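Local coordinates for protein ribokinase (Giardia lamblia, PDB 6WHJ) that probably catalyses the ATP- and magnesium-dependent phosphorylation of D-ribose at O-5, giving D-ribose 5-phosphate, at residues 169-174 and 188-193; 7-12 and 138-143; 231-236 and 248-253; 130-135 and 159-164. One frame throughout, in Å; residues are numbered along the deposited sequence.

Interaction 1 of 4, residues 169-174 and 188-193; sequences LRFVFN and LSITDI
D192 reaches the start of strand 170-173 and takes the backbone amide of F171: F171 N donates to D192 OD1 over 2.6 Å, nearly straight at 167°, on the anti lone pair of that oxygen. The carboxylate is placed by a first torsion that sets CG beside its own backbone N and anti to the carbonyl carbon (chi1 -61°). The exchange is mutual, because F171 O accepts both D192 N at 2.8 Å, in the carbonyl plane, and I193 N. The side chain of R170 crosses that of D192 at about a right angle and meets it through its aliphatic part, CD lying 3.6 Å from D192 CG. Its NH1 turns instead to L169 O and to S167 O, while the carboxylate makes salt bridges with K163 and K234, so this buried acid is held by two lysines and an amide. Beyond D192 the chain joins the sheet as a parallel neighbour: V172 pairs with I193, and F173 N donates to I193 O. This is the step by which the loop after helix 184-188 enters strand 193-194 in the central sheet of the PfkB-family fold. On the face opposite V172, F171 has CG anti to the backbone N (chi1 179°), and its ring presents an edge to I190 O, 3.4 Å from CD2. The same CD2 touches I190 CG1 at 3.5 Å, and I190 CD1 also lies near CD2 and CE2. T191 OG1, which is hydrogen-bonded to I187 O, sits 3.6 Å from F173 CB and also approaches F171 CE2.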
loop_
_atom_site.group_PDB
_atom_site.type_symbol
_atom_site.label_atom_id
_atom_site.label_comp_id
_atom_site.label_asym_id
_atom_site.label_seq_id
_atom_site.Cartn_x
_atom_site.Cartn_y
_atom_site.Cartn_z
ATOM N N LEU B 169 -32.234 -16.620 -16.419
ATOM C CA LEU B 169 -31.020 -16.177 -15.750
ATOM C C LEU B 169 -29.819 -16.352 -16.675
ATOM O O LEU B 169 -29.654 -17.406 -17.299
ATOM C CB LEU B 169 -30.809 -16.973 -14.465
ATOM C CG LEU B 169 -29.505 -16.678 -13.731
ATOM C CD1 LEU B 169 -29.489 -15.252 -13.252
ATOM C CD2 LEU B 169 -29.333 -17.625 -12.588
ATOM N N ARG B 170 -29.005 -15.303 -16.792
ATOM C CA ARG B 170 -27.767 -15.336 -17.557
ATOM C C ARG B 170 -26.598 -15.034 -16.627
ATOM O O ARG B 170 -26.692 -14.154 -15.766
ATOM C CB ARG B 170 -27.792 -14.322 -18.704
ATOM C CG ARG B 170 -28.785 -14.664 -19.776
ATOM C CD ARG B 170 -28.465 -15.913 -20.547
ATOM N NE ARG B 170 -29.494 -16.122 -21.564
ATOM C CZ ARG B 170 -30.614 -16.815 -21.369
ATOM N NH1 ARG B 170 -30.846 -17.402 -20.199
ATOM N NH2 ARG B 170 -31.502 -16.929 -22.350
ATOM N N PHE B 171 -25.508 -15.778 -16.788
ATOM C CA PHE B 171 -24.287 -15.594 -16.005
ATOM C C PHE B 171 -23.292 -14.768 -16.826
ATOM O O PHE B 171 -22.824 -15.211 -17.882
ATOM C CB PHE B 171 -23.714 -16.958 -15.624
ATOM C CG PHE B 171 -22.433 -16.913 -14.825
ATOM C CD1 PHE B 171 -22.054 -15.782 -14.119
ATOM C CD2 PHE B 171 -21.626 -18.047 -14.745
ATOM C CE1 PHE B 171 -20.881 -15.769 -13.377
ATOM C CE2 PHE B 171 -20.462 -18.043 -14.006
ATOM C CZ PHE B 171 -20.086 -16.899 -13.321
ATOM N N VAL B 172 -22.985 -13.563 -16.341
ATOM C CA VAL B 172 -21.965 -12.695 -16.917
ATOM C C VAL B 172 -20.710 -12.813 -16.060
ATOM O O VAL B 172 -20.732 -12.478 -14.868
ATOM C CB VAL B 172 -22.434 -11.233 -16.987
ATOM C CG1 VAL B 172 -21.343 -10.348 -17.645
ATOM C CG2 VAL B 172 -23.779 -11.131 -17.714
ATOM N N PHE B 173 -19.619 -13.289 -16.667
ATOM C CA PHE B 173 -18.347 -13.486 -15.987
ATOM C C PHE B 173 -17.306 -12.521 -16.543
ATOM O O PHE B 173 -16.953 -12.591 -17.725
ATOM C CB PHE B 173 -17.887 -14.938 -16.122
ATOM C CG PHE B 173 -16.561 -15.233 -15.455
ATOM C CD1 PHE B 173 -16.283 -14.772 -14.180
ATOM C CD2 PHE B 173 -15.613 -16.018 -16.094
ATOM C CE1 PHE B 173 -15.065 -15.051 -13.566
ATOM C CE2 PHE B 173 -14.403 -16.305 -15.488
ATOM C CZ PHE B 173 -14.130 -15.819 -14.213
ATOM N N ASN B 174 -16.803 -11.630 -15.683
ATOM C CA ASN B 174 -15.717 -10.717 -16.016
ATOM C C ASN B 174 -14.433 -11.219 -15.369
ATOM O O ASN B 174 -14.234 -11.014 -14.164
ATOM C CB ASN B 174 -16.049 -9.300 -15.535
ATOM C CG ASN B 174 -14.880 -8.352 -15.645
ATOM O OD1 ASN B 174 -14.657 -7.531 -14.759
ATOM N ND2 ASN B 174 -14.111 -8.474 -16.718
ATOM N N LEU B 188 -16.370 -21.186 -17.060
ATOM C CA LEU B 188 -16.959 -20.926 -18.369
ATOM C C LEU B 188 -18.084 -21.896 -18.722
ATOM O O LEU B 188 -18.951 -21.545 -19.525
ATOM C CB LEU B 188 -15.876 -20.969 -19.451
ATOM C CG LEU B 188 -14.995 -19.729 -19.611
ATOM C CD1 LEU B 188 -13.732 -20.042 -20.401
ATOM C CD2 LEU B 188 -15.786 -18.649 -20.314
ATOM N N SER B 189 -18.107 -23.096 -18.136
ATOM C CA SER B 189 -19.113 -24.081 -18.518
ATOM C C SER B 189 -20.525 -23.653 -18.146
ATOM O O SER B 189 -21.488 -24.189 -18.703
ATOM C CB SER B 189 -18.807 -25.426 -17.878
ATOM O OG SER B 189 -18.731 -25.290 -16.471
ATOM N N ILE B 190 -20.684 -22.701 -17.229
ATOM C CA ILE B 190 -21.994 -22.136 -16.944
ATOM C C ILE B 190 -22.050 -20.659 -17.265
ATOM O O ILE B 190 -23.093 -20.030 -17.066
ATOM C CB ILE B 190 -22.426 -22.372 -15.480
ATOM C CG1 ILE B 190 -21.531 -21.558 -14.544
ATOM C CG2 ILE B 190 -22.412 -23.879 -15.135
ATOM C CD1 ILE B 190 -22.178 -21.229 -13.225
ATOM N N THR B 191 -20.962 -20.093 -17.784
ATOM C CA THR B 191 -20.960 -18.707 -18.215
ATOM C C THR B 191 -21.792 -18.566 -19.481
ATOM O O THR B 191 -21.685 -19.376 -20.413
ATOM C CB THR B 191 -19.536 -18.230 -18.482
ATOM O OG1 THR B 191 -18.796 -18.211 -17.254
ATOM C CG2 THR B 191 -19.538 -16.827 -19.106
ATOM N N ASP B 192 -22.634 -17.542 -19.509
ATOM C CA ASP B 192 -23.393 -17.231 -20.703
ATOM C C ASP B 192 -22.723 -16.150 -21.534
ATOM O O ASP B 192 -22.705 -16.249 -22.764
ATOM C CB ASP B 192 -24.812 -16.803 -20.323
ATOM C CG ASP B 192 -25.567 -17.901 -19.590
ATOM O OD1 ASP B 192 -25.808 -17.767 -18.364
ATOM O OD2 ASP B 192 -25.896 -18.909 -20.242
ATOM N N ILE B 193 -22.181 -15.123 -20.882
ATOM C CA ILE B 193 -21.497 -14.008 -21.530
ATOM C C ILE B 193 -20.162 -13.776 -20.835
ATOM O O ILE B 193 -20.130 -13.455 -19.641
ATOM C CB ILE B 193 -22.347 -12.728 -21.508
ATOM C CG1 ILE B 193 -23.681 -12.966 -22.227
ATOM C CG2 ILE B 193 -21.556 -11.549 -22.088
ATOM C CD1 ILE B 193 -24.689 -11.871 -22.038
#

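Interaction 2 of 4, residues 7-12 and 138-143; sequences AKIVII and ATLVVM
I12 packs against V141 on one face of the paired strands 9-12 and 140-143: I12 CD1 extends to V141 CG2, 3.7 Å away and two residues back from its own partner M143, and the two side chains cross obliquely. In V141, chi1 58° sets CG1 between the backbone N and the carbonyl carbon, which leaves CG2 anti to the N, and the same methyl also approaches V10 O. On this face V10 CG2 meets A138 CB at 3.9 Å, the small alanine offering the valine branch nothing larger than that one methyl. M143 follows with its CG 4.2 Å from I12 CB. The other face carries I9, L140, I11 and V142. Here I11 and V142 lie side by side and point the same way, and V142 CG2 comes 4.2 Å from I9 CG2, which places V142 against both isoleucines. The strands run parallel, their axes 4.6 Å apart at closest approach, joined by bonds such as V142 N to V10 O at 2.8 Å. Just before the strands, K8 O accepts both T139 N and L140 N, each at 3.0 Å. The K8 chain bends past T139 OG1, its NZ bound to K137 O. Helices 131-135 and 149-165 cover the V10, I12, V141 and M143 face, helix 272-287 packs on I9, L140 and V142, and within the central sheet the pair lies between strands 62-69 and 170-173.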
loop_
_atom_site.group_PDB
_atom_site.type_symbol
_atom_site.label_atom_id
_atom_site.label_comp_id
_atom_site.label_asym_id
_atom_site.label_seq_id
_atom_site.Cartn_x
_atom_site.Cartn_y
_atom_site.Cartn_z
ATOM N N ALA B 7 -34.851 -8.060 -7.042
ATOM C CA ALA B 7 -33.501 -7.874 -7.548
ATOM C C ALA B 7 -33.396 -8.556 -8.902
ATOM O O ALA B 7 -33.801 -9.713 -9.051
ATOM C CB ALA B 7 -32.465 -8.431 -6.573
ATOM N N LYS B 8 -32.878 -7.830 -9.896
ATOM C CA LYS B 8 -32.694 -8.388 -11.227
ATOM C C LYS B 8 -31.233 -8.585 -11.602
ATOM O O LYS B 8 -30.945 -9.421 -12.462
ATOM C CB LYS B 8 -33.351 -7.484 -12.284
ATOM C CG LYS B 8 -34.820 -7.133 -12.049
ATOM C CD LYS B 8 -35.759 -8.029 -12.843
ATOM C CE LYS B 8 -35.991 -9.366 -12.151
ATOM N NZ LYS B 8 -36.502 -10.401 -13.102
ATOM N N ILE B 9 -30.311 -7.881 -10.949
ATOM C CA ILE B 9 -28.876 -8.053 -11.144
ATOM C C ILE B 9 -28.279 -8.421 -9.796
ATOM O O ILE B 9 -28.412 -7.663 -8.828
ATOM C CB ILE B 9 -28.204 -6.786 -11.708
ATOM C CG1 ILE B 9 -28.837 -6.372 -13.044
ATOM C CG2 ILE B 9 -26.690 -7.004 -11.880
ATOM C CD1 ILE B 9 -28.478 -4.958 -13.479
ATOM N N VAL B 10 -27.640 -9.585 -9.728
ATOM C CA VAL B 10 -26.986 -10.072 -8.520
ATOM C C VAL B 10 -25.487 -10.106 -8.809
ATOM O O VAL B 10 -25.048 -10.760 -9.765
ATOM C CB VAL B 10 -27.520 -11.458 -8.104
ATOM C CG1 VAL B 10 -26.828 -11.965 -6.851
ATOM C CG2 VAL B 10 -29.021 -11.427 -7.903
ATOM N N ILE B 11 -24.700 -9.398 -8.009
ATOM C CA ILE B 11 -23.249 -9.353 -8.183
ATOM C C ILE B 11 -22.615 -10.050 -6.984
ATOM O O ILE B 11 -22.754 -9.593 -5.843
ATOM C CB ILE B 11 -22.716 -7.916 -8.331
ATOM C CG1 ILE B 11 -23.426 -7.166 -9.455
ATOM C CG2 ILE B 11 -21.219 -7.922 -8.568
ATOM C CD1 ILE B 11 -24.562 -6.300 -8.969
ATOM N N ILE B 12 -21.943 -11.165 -7.238
ATOM C CA ILE B 12 -21.273 -11.936 -6.201
ATOM C C ILE B 12 -19.780 -11.675 -6.353
ATOM O O ILE B 12 -19.155 -12.183 -7.291
ATOM C CB ILE B 12 -21.579 -13.433 -6.322
ATOM C CG1 ILE B 12 -23.090 -13.674 -6.452
ATOM C CG2 ILE B 12 -21.042 -14.169 -5.121
ATOM C CD1 ILE B 12 -23.453 -15.093 -6.902
ATOM N N ALA B 138 -33.934 -13.548 -10.649
ATOM C CA ALA B 138 -33.110 -12.522 -11.267
ATOM C C ALA B 138 -32.914 -12.795 -12.764
ATOM O O ALA B 138 -33.223 -13.872 -13.277
ATOM C CB ALA B 138 -31.757 -12.436 -10.558
ATOM N N THR B 139 -32.388 -11.792 -13.470
ATOM C CA THR B 139 -32.046 -11.912 -14.884
ATOM C C THR B 139 -30.556 -12.147 -15.104
ATOM O O THR B 139 -30.177 -12.977 -15.941
ATOM C CB THR B 139 -32.465 -10.653 -15.659
ATOM O OG1 THR B 139 -33.875 -10.429 -15.513
ATOM C CG2 THR B 139 -32.146 -10.816 -17.139
ATOM N N LEU B 140 -29.708 -11.446 -14.352
ATOM C CA LEU B 140 -28.269 -11.527 -14.503
ATOM C C LEU B 140 -27.608 -11.806 -13.162
ATOM O O LEU B 140 -28.025 -11.279 -12.125
ATOM C CB LEU B 140 -27.704 -10.226 -15.079
ATOM C CG LEU B 140 -28.252 -9.773 -16.427
ATOM C CD1 LEU B 140 -27.583 -8.458 -16.813
ATOM C CD2 LEU B 140 -28.013 -10.855 -17.479
ATOM N N VAL B 141 -26.565 -12.628 -13.192
ATOM C CA VAL B 141 -25.676 -12.806 -12.057
ATOM C C VAL B 141 -24.260 -12.579 -12.564
ATOM O O VAL B 141 -23.907 -13.063 -13.644
ATOM C CB VAL B 141 -25.842 -14.189 -11.392
ATOM C CG1 VAL B 141 -25.584 -15.315 -12.367
ATOM C CG2 VAL B 141 -24.917 -14.300 -10.190
ATOM N N VAL B 142 -23.466 -11.806 -11.810
ATOM C CA VAL B 142 -22.163 -11.311 -12.255
ATOM C C VAL B 142 -21.095 -11.708 -11.244
ATOM O O VAL B 142 -21.292 -11.570 -10.030
ATOM C CB VAL B 142 -22.164 -9.779 -12.447
ATOM C CG1 VAL B 142 -20.908 -9.331 -13.168
ATOM C CG2 VAL B 142 -23.398 -9.329 -13.207
ATOM N N MET B 143 -19.957 -12.191 -11.744
ATOM C CA MET B 143 -18.837 -12.574 -10.895
ATOM C C MET B 143 -17.537 -12.119 -11.542
ATOM O O MET B 143 -17.469 -11.903 -12.755
ATOM C CB MET B 143 -18.785 -14.091 -10.670
ATOM C CG MET B 143 -20.024 -14.679 -10.025
ATOM S SD MET B 143 -19.787 -16.386 -9.506
ATOM C CE MET B 143 -18.600 -16.201 -8.173
#

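Interaction 3 of 4, residues 231-236 and 248-253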
loop_
_atom_site.group_PDB
_atom_site.type_symbol
_atom_site.label_atom_id
_atom_site.label_comp_id
_atom_site.label_asym_id
_atom_site.label_seq_id
_atom_site.Cartn_x
_atom_site.Cartn_y
_atom_site.Cartn_z
ATOM N N PRO B 231 -21.114 -25.729 -22.532
ATOM C CA PRO B 231 -22.423 -25.837 -23.194
ATOM C C PRO B 231 -23.232 -24.554 -23.152
ATOM O O PRO B 231 -24.225 -24.456 -23.883
ATOM C CB PRO B 231 -23.125 -26.955 -22.408
ATOM C CG PRO B 231 -22.484 -26.902 -21.047
ATOM C CD PRO B 231 -21.056 -26.486 -21.267
ATOM N N SER B 232 -22.877 -23.592 -22.295
ATOM C CA SER B 232 -23.687 -22.391 -22.127
ATOM C C SER B 232 -23.154 -21.148 -22.830
ATOM O O SER B 232 -23.948 -20.241 -23.102
ATOM C CB SER B 232 -23.862 -22.067 -20.638
ATOM O OG SER B 232 -22.612 -21.880 -20.005
ATOM N N LEU B 233 -21.851 -21.058 -23.109
ATOM C CA LEU B 233 -21.280 -19.793 -23.580
ATOM C C LEU B 233 -21.878 -19.380 -24.916
ATOM O O LEU B 233 -21.820 -20.128 -25.896
ATOM C CB LEU B 233 -19.757 -19.882 -23.689
ATOM C CG LEU B 233 -19.028 -18.593 -24.116
ATOM C CD1 LEU B 233 -19.246 -17.434 -23.168
ATOM C CD2 LEU B 233 -17.540 -18.849 -24.287
ATOM N N LYS B 234 -22.423 -18.165 -24.958
ATOM C CA LYS B 234 -23.106 -17.656 -26.137
ATOM C C LYS B 234 -22.411 -16.463 -26.772
ATOM O O LYS B 234 -22.497 -16.289 -27.991
ATOM C CB LYS B 234 -24.544 -17.257 -25.782
ATOM C CG LYS B 234 -25.414 -18.433 -25.382
ATOM C CD LYS B 234 -26.602 -17.977 -24.544
ATOM C CE LYS B 234 -27.318 -19.179 -23.944
ATOM N NZ LYS B 234 -26.603 -19.672 -22.732
ATOM N N PHE B 235 -21.748 -15.627 -25.972
ATOM C CA PHE B 235 -21.080 -14.437 -26.472
ATOM C C PHE B 235 -19.821 -14.189 -25.663
ATOM O O PHE B 235 -19.810 -14.378 -24.445
ATOM C CB PHE B 235 -21.984 -13.203 -26.393
ATOM C CG PHE B 235 -23.209 -13.302 -27.243
ATOM C CD1 PHE B 235 -24.425 -13.664 -26.687
ATOM C CD2 PHE B 235 -23.142 -13.042 -28.604
ATOM C CE1 PHE B 235 -25.547 -13.758 -27.464
ATOM C CE2 PHE B 235 -24.264 -13.140 -29.388
ATOM C CZ PHE B 235 -25.473 -13.500 -28.818
ATOM N N VAL B 236 -18.776 -13.745 -26.348
ATOM C CA VAL B 236 -17.587 -13.198 -25.714
ATOM C C VAL B 236 -17.569 -11.721 -26.054
ATOM O O VAL B 236 -17.555 -11.352 -27.235
ATOM C CB VAL B 236 -16.304 -13.887 -26.200
ATOM C CG1 VAL B 236 -15.088 -13.270 -25.523
ATOM C CG2 VAL B 236 -16.374 -15.380 -25.946
ATOM N N VAL B 248 -18.404 -11.274 -30.039
ATOM C CA VAL B 248 -18.319 -12.415 -30.939
ATOM C C VAL B 248 -19.274 -13.480 -30.439
ATOM O O VAL B 248 -19.239 -13.840 -29.257
ATOM C CB VAL B 248 -16.889 -12.971 -31.044
ATOM C CG1 VAL B 248 -16.832 -14.097 -32.064
ATOM C CG2 VAL B 248 -15.915 -11.866 -31.421
ATOM N N GLN B 249 -20.124 -13.977 -31.336
ATOM C CA GLN B 249 -21.009 -15.089 -31.020
ATOM C C GLN B 249 -20.241 -16.398 -31.119
ATOM O O GLN B 249 -19.427 -16.579 -32.026
ATOM C CB GLN B 249 -22.182 -15.132 -31.995
ATOM C CG GLN B 249 -23.314 -16.028 -31.538
ATOM C CD GLN B 249 -24.589 -15.774 -32.302
ATOM O OE1 GLN B 249 -24.611 -15.000 -33.256
ATOM N NE2 GLN B 249 -25.678 -16.381 -31.849
ATOM N N THR B 250 -20.501 -17.319 -30.194
ATOM C CA THR B 250 -19.906 -18.646 -30.314
ATOM C C THR B 250 -20.535 -19.422 -31.477
ATOM O O THR B 250 -21.630 -19.111 -31.949
ATOM C CB THR B 250 -20.062 -19.431 -29.009
ATOM O OG1 THR B 250 -21.450 -19.582 -28.693
ATOM C CG2 THR B 250 -19.360 -18.712 -27.852
ATOM N N LYS B 251 -19.785 -20.411 -31.975
ATOM C CA LYS B 251 -20.206 -21.343 -33.030
ATOM C C LYS B 251 -20.278 -20.696 -34.411
ATOM O O LYS B 251 -19.728 -21.244 -35.370
ATOM C CB LYS B 251 -21.570 -21.988 -32.729
ATOM C CG LYS B 251 -21.728 -22.608 -31.335
ATOM C CD LYS B 251 -20.642 -23.623 -31.011
ATOM C CE LYS B 251 -20.726 -24.047 -29.546
ATOM N NZ LYS B 251 -19.380 -24.308 -28.953
ATOM N N SER B 252 -20.913 -19.527 -34.525
ATOM C CA SER B 252 -21.052 -18.847 -35.812
ATOM C C SER B 252 -20.025 -17.753 -36.037
ATOM O O SER B 252 -19.713 -17.441 -37.192
ATOM C CB SER B 252 -22.440 -18.210 -35.944
ATOM O OG SER B 252 -22.587 -17.117 -35.043
ATOM N N TYR B 253 -19.509 -17.171 -34.956
ATOM C CA TYR B 253 -18.530 -16.080 -34.974
ATOM C C TYR B 253 -19.066 -14.807 -35.629
ATOM O O TYR B 253 -18.287 -13.986 -36.120
ATOM C CB TYR B 253 -17.211 -16.532 -35.619
ATOM C CG TYR B 253 -16.683 -17.782 -34.948
ATOM C CD1 TYR B 253 -16.138 -17.728 -33.674
ATOM C CD2 TYR B 253 -16.771 -19.021 -35.572
ATOM C CE1 TYR B 253 -15.682 -18.864 -33.049
ATOM C CE2 TYR B 253 -16.312 -20.169 -34.949
ATOM C CZ TYR B 253 -15.771 -20.085 -33.685
ATOM O OH TYR B 253 -15.321 -21.229 -33.059
HETATM O O HOH W 1 -25.418 -17.356 -29.008
#
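T250 turns its hydroxyl between its own backbone N and carbonyl carbon (chi1 60°), which sets OG1 2.9 Å from L233 O, to which it donates. The same rotation leaves CG2 anti to the carbonyl carbon and 3.8 Å from L233 CG, so one side chain serves a carbonyl and a leucine together. Next to it, Q249 has CG anti to the backbone N (chi1 -166°) and runs out extended beside F235, the two side chains pointing the same way with ring and amide planes 27° apart. Q249 CG lies 3.7 Å from F235 CE2. These contacts sit at the open end of the β-hairpin formed by strands 235-239 and 245-249, in which F235 and Q249 are a non-hydrogen-bonded antiparallel pair. V236 and V248 are the hydrogen-bonded pair, with V236 N to V248 O and V248 N to V236 O both 2.9 Å. T250 N bonds K234 O from above the carbonyl plane, and a water links that oxygen to Q249 NE2, lying 3.0 Å from the amide nitrogen. K234 NZ folds back to S232 O. Because the hydroxyl and amide of T250 donate to the consecutive carbonyls of L233 and K234, polar bonds extend the pairing beyond V236 and V248 and satisfy two carbonyls that precede the regular strand.

Interaction 4 of 4, residues 130-135 and 159-164; sequences DLMAVL and IKQAKA
Helix 131-135 and the 159-164 part of helix 149-165 run in roughly the same sense, their axes 42° apart and 9.7 Å from each other at closest approach, with L135 and A162 giving the nearest pair of CA atoms at 6.1 Å. A162 is the small residue at the middle of the contact. Its side chain points toward the shorter helix, A162 CB lying 3.8 Å from L135 CB and 3.9 Å from M132 SD, so two larger side chains one helical turn apart converge on a single alanine. L135 sets CG anti to its carbonyl carbon, beside the backbone N (chi1 -80°), and its CD1 comes within 4.3 Å of I159 CG1. Both helices lie on the same face of the central sheet of this PfkB-family kinase, one leading into strand 140-143 and the other following it. Helix 149-165 is the connecting helix of the right-handed β-α-β crossover from that strand to its parallel neighbour 170-173. Between the helices and the sheet, L135 and I159 both rest on V141, and L131 touches V10 and I12. M132 reaches across nearer the surface. Its CG is anti to the backbone N (chi1 -180°), and bends at chi2 and chi3 carry the thioether to the neighbouring helix, where CE ends 3.8 Å from Q161 CB. The side chains of M132 and Q161 cross at about a right angle, and Q161 OE1 lies 4.0 Å from M132 CE. The amide nitrogen of Q161 is bound to E157 within its own helix.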
loop_
_atom_site.group_PDB
_atom_site.type_symbol
_atom_site.label_atom_id
_atom_site.label_comp_id
_atom_site.label_asym_id
_atom_site.label_seq_id
_atom_site.Cartn_x
_atom_site.Cartn_y
_atom_site.Cartn_z
ATOM N N ASP B 130 -29.459 -17.924 1.625
ATOM C CA ASP B 130 -30.700 -17.591 0.938
ATOM C C ASP B 130 -30.468 -17.022 -0.451
ATOM O O ASP B 130 -31.381 -16.427 -1.030
ATOM C CB ASP B 130 -31.518 -16.625 1.791
ATOM C CG ASP B 130 -31.984 -17.266 3.076
ATOM O OD1 ASP B 130 -32.532 -18.385 3.000
ATOM O OD2 ASP B 130 -31.769 -16.676 4.157
ATOM N N LEU B 131 -29.280 -17.240 -1.014
ATOM C CA LEU B 131 -28.968 -16.689 -2.325
ATOM C C LEU B 131 -29.825 -17.322 -3.410
ATOM O O LEU B 131 -30.239 -16.641 -4.354
ATOM C CB LEU B 131 -27.487 -16.903 -2.626
ATOM C CG LEU B 131 -26.953 -16.541 -4.013
ATOM C CD1 LEU B 131 -27.112 -15.047 -4.250
ATOM C CD2 LEU B 131 -25.505 -16.959 -4.139
ATOM N N MET B 132 -30.100 -18.627 -3.288
ATOM C CA MET B 132 -30.845 -19.344 -4.317
ATOM C C MET B 132 -32.205 -18.699 -4.564
ATOM O O MET B 132 -32.656 -18.598 -5.711
ATOM C CB MET B 132 -31.006 -20.816 -3.915
ATOM C CG MET B 132 -31.762 -21.668 -4.923
ATOM S SD MET B 132 -30.887 -21.886 -6.501
ATOM C CE MET B 132 -29.472 -22.863 -5.975
ATOM N N ALA B 133 -32.865 -18.238 -3.501
ATOM C CA ALA B 133 -34.183 -17.631 -3.655
ATOM C C ALA B 133 -34.115 -16.372 -4.512
ATOM O O ALA B 133 -35.033 -16.097 -5.293
ATOM C CB ALA B 133 -34.780 -17.306 -2.282
ATOM N N VAL B 134 -33.030 -15.603 -4.389
ATOM C CA VAL B 134 -32.885 -14.380 -5.172
ATOM C C VAL B 134 -32.522 -14.707 -6.616
ATOM O O VAL B 134 -33.064 -14.111 -7.555
ATOM C CB VAL B 134 -31.831 -13.458 -4.526
ATOM C CG1 VAL B 134 -31.732 -12.147 -5.285
ATOM C CG2 VAL B 134 -32.136 -13.217 -3.064
ATOM N N LEU B 135 -31.642 -15.690 -6.814
ATOM C CA LEU B 135 -31.146 -16.009 -8.146
ATOM C C LEU B 135 -32.240 -16.558 -9.054
ATOM O O LEU B 135 -32.217 -16.313 -10.266
ATOM C CB LEU B 135 -30.014 -17.027 -8.030
ATOM C CG LEU B 135 -28.613 -16.545 -7.664
ATOM C CD1 LEU B 135 -27.669 -17.741 -7.474
ATOM C CD2 LEU B 135 -28.094 -15.617 -8.756
ATOM N N ILE B 159 -25.121 -21.360 -9.178
ATOM C CA ILE B 159 -25.672 -20.714 -10.364
ATOM C C ILE B 159 -26.160 -21.759 -11.368
ATOM O O ILE B 159 -27.219 -21.600 -11.990
ATOM C CB ILE B 159 -24.616 -19.778 -10.962
ATOM C CG1 ILE B 159 -24.264 -18.682 -9.953
ATOM C CG2 ILE B 159 -25.139 -19.140 -12.240
ATOM C CD1 ILE B 159 -23.076 -17.837 -10.370
ATOM N N LYS B 160 -25.413 -22.858 -11.518
ATOM C CA LYS B 160 -25.848 -23.940 -12.399
ATOM C C LYS B 160 -27.208 -24.469 -11.973
ATOM O O LYS B 160 -28.084 -24.710 -12.815
ATOM C CB LYS B 160 -24.798 -25.057 -12.422
ATOM C CG LYS B 160 -25.118 -26.278 -13.301
ATOM C CD LYS B 160 -24.038 -27.343 -13.160
ATOM C CE LYS B 160 -24.281 -28.540 -14.057
ATOM N NZ LYS B 160 -23.392 -29.698 -13.719
ATOM N N GLN B 161 -27.414 -24.614 -10.663
ATOM C CA GLN B 161 -28.706 -25.053 -10.147
ATOM C C GLN B 161 -29.777 -23.978 -10.298
ATOM O O GLN B 161 -30.958 -24.303 -10.479
ATOM C CB GLN B 161 -28.576 -25.442 -8.675
ATOM C CG GLN B 161 -28.058 -26.846 -8.422
ATOM C CD GLN B 161 -27.723 -27.090 -6.957
ATOM O OE1 GLN B 161 -28.500 -26.761 -6.061
ATOM N NE2 GLN B 161 -26.568 -27.696 -6.712
ATOM N N ALA B 162 -29.390 -22.698 -10.235
ATOM C CA ALA B 162 -30.371 -21.626 -10.387
ATOM C C ALA B 162 -30.813 -21.485 -11.836
ATOM O O ALA B 162 -31.988 -21.204 -12.103
ATOM C CB ALA B 162 -29.805 -20.303 -9.872
ATOM N N LYS B 163 -29.900 -21.693 -12.793
ATOM C CA LYS B 163 -30.318 -21.551 -14.184
ATOM C C LYS B 163 -31.239 -22.692 -14.611
ATOM O O LYS B 163 -32.115 -22.497 -15.466
ATOM C CB LYS B 163 -29.109 -21.446 -15.121
ATOM C CG LYS B 163 -28.292 -20.186 -14.860
ATOM C CD LYS B 163 -27.310 -19.811 -15.964
ATOM C CE LYS B 163 -26.638 -20.980 -16.620
ATOM N NZ LYS B 163 -26.033 -20.527 -17.911
ATOM N N ALA B 164 -31.091 -23.869 -14.005
ATOM C CA ALA B 164 -31.989 -24.962 -14.346
ATOM C C ALA B 164 -33.404 -24.672 -13.866
ATOM O O ALA B 164 -34.369 -25.175 -14.447
ATOM C CB ALA B 164 -31.469 -26.276 -13.762
#

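How the interactions relate
From the N terminus, strand 9-12 is separated by more than a hundred residues from strand 140-143, whose pairing closes interaction 2. Interaction 4 opens within that span, at 130-135, and closes beyond it at 159-164, so these two cross, and helix side chains meet strand side chains where V10 CG2 touches V134 CG1 and M143 SD touches I159 CD1. Interactions 1 and 3 then follow in series as short local closures. R170 and V172 bond to T139 and V141, placing interaction 1 beside interaction 2 in the sheet. Through D192, interaction 1 also meets interactions 3 and 4, tying the loop before strand 193-194 to a flanking helix and to the start of the hairpin.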